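Local structure of acetyl-CoA acetyltransferase A (Ascaris suum, 6BJA) at residues V264-S267 against G268-Q272. The protein binds coenzyme A and probably catalyses acetyl transfer between acyl-CoA thioesters, as a thiolase of lipid metabolism. Residues are numbered along the deposited sequence; the frame is centred on the assembly and turned at random.
Sequences VLAS and GEVVQ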
loop_
_atom_site.group_PDB
_atom_site.type_symbol
_atom_site.label_atom_id
_atom_site.label_comp_id
_atom_site.label_asym_id
_atom_site.label_seq_id
_atom_site.Cartn_x
_atom_site.Cartn_y
_atom_site.Cartn_z
ATOM N N VAL A 264 33.154 22.550 5.262
ATOM C CA VAL A 264 33.106 23.907 4.716
ATOM C C VAL A 264 34.364 24.121 3.886
ATOM O O VAL A 264 35.467 23.862 4.355
ATOM C CB VAL A 264 32.995 24.963 5.830
ATOM C CG1 VAL A 264 33.196 26.372 5.294
ATOM C CG2 VAL A 264 31.660 24.856 6.487
ATOM N N LEU A 265 34.183 24.613 2.657
ATOM C CA LEU A 265 35.287 24.898 1.759
ATOM C C LEU A 265 35.392 26.406 1.574
ATOM O O LEU A 265 34.376 27.097 1.530
ATOM C CB LEU A 265 35.076 24.218 0.399
ATOM C CG LEU A 265 34.722 22.732 0.432
ATOM C CD1 LEU A 265 34.391 22.223 -0.962
ATOM C CD2 LEU A 265 35.840 21.916 1.006
ATOM N N ALA A 266 36.614 26.910 1.476
ATOM C CA ALA A 266 36.813 28.338 1.228
ATOM C C ALA A 266 38.024 28.592 0.321
ATOM O O ALA A 266 38.978 27.811 0.289
ATOM C CB ALA A 266 36.971 29.093 2.557
ATOM N N SER A 267 37.972 29.706 -0.417
ATOM C CA SER A 267 39.058 30.063 -1.311
ATOM C C SER A 267 40.273 30.578 -0.545
ATOM O O SER A 267 40.164 30.993 0.609
ATOM C CB SER A 267 38.588 31.128 -2.310
ATOM O OG SER A 267 38.479 32.381 -1.663
ATOM N N GLY A 268 41.431 30.554 -1.197
ATOM C CA GLY A 268 42.635 31.135 -0.635
ATOM C C GLY A 268 42.443 32.597 -0.267
ATOM O O GLY A 268 42.985 33.054 0.747
ATOM N N GLU A 269 41.661 33.333 -1.057
ATOM C CA GLU A 269 41.426 34.750 -0.773
ATOM C C GLU A 269 40.706 34.922 0.565
ATOM O O GLU A 269 41.093 35.758 1.371
ATOM C CB GLU A 269 40.628 35.419 -1.896
ATOM C CG GLU A 269 40.577 36.941 -1.785
ATOM C CD GLU A 269 39.962 37.612 -3.017
ATOM O OE1 GLU A 269 40.649 38.447 -3.650
ATOM O OE2 GLU A 269 38.792 37.310 -3.350
ATOM N N VAL A 270 39.673 34.121 0.803
ATOM C CA VAL A 270 38.961 34.143 2.080
ATOM C C VAL A 270 39.892 33.841 3.249
ATOM O O VAL A 270 39.846 34.485 4.308
ATOM C CB VAL A 270 37.804 33.125 2.077
ATOM C CG1 VAL A 270 37.253 32.902 3.485
ATOM C CG2 VAL A 270 36.725 33.595 1.148
ATOM N N VAL A 271 40.715 32.823 3.078
ATOM C CA VAL A 271 41.641 32.430 4.117
ATOM C C VAL A 271 42.582 33.581 4.453
ATOM O O VAL A 271 42.777 33.904 5.617
ATOM C CB VAL A 271 42.423 31.190 3.678
ATOM C CG1 VAL A 271 43.542 30.880 4.638
ATOM C CG2 VAL A 271 41.465 30.018 3.567
ATOM N N GLN A 272 43.139 34.211 3.427
ATOM C CA GLN A 272 44.080 35.302 3.629
ATOM C C GLN A 272 43.398 36.486 4.313
ATOM O O GLN A 272 43.886 37.005 5.323
ATOM C CB GLN A 272 44.689 35.732 2.288
ATOM C CG GLN A 272 45.991 35.013 1.907
ATOM C CD GLN A 272 45.794 33.822 0.965
ATOM O OE1 GLN A 272 45.773 33.982 -0.260
ATOM N NE2 GLN A 272 45.673 32.620 1.535
#
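S267 sits at the N-cap of the short helix that begins with G268, and its hydroxyl accepts a hydrogen bond from the backbone of V270. The distance from V270 N to S267 OG is 3.2 Å and the N-H...O angle 169°, a nearly straight capping bond. With chi1 at 74°, OG is tucked between its own backbone N and carbonyl carbon, which turns it back over the first helical turn. The same residue accepts a second bond through its main chain: V271 N to S267 O, 3.1 Å, closes the first turn of the helix.

Both valines bring the same branch, CG2, to an oxygen of S267. V270 CG2 lies beside the hydroxyl, 3.5 Å from S267 OG, and V271 CG2 is 3.4 Å from S267 O. The other branch of V270, anti to the backbone N, reaches back to the strand, where V270 CG1 lies 3.9 Å from A266 CB. E269 sets CB 3.7 Å from S267 OG, and its extended chain leads away to a salt bridge with R115.

The short axes of strand and helix stand at 87°, so the chain turns about a right angle directly after S267. This is the exit of strand 257-267, an inner strand of the mixed thiolase sheet, between strands 116-124 and 11-23 and away from the coenzyme A pocket. Chemically, one buried serine satisfies two amide N-H groups of the helix start, one through its side chain and one through its carbonyl, with one valine methyl beside each oxygen; meeting these first-turn amides probably favours helix initiation here.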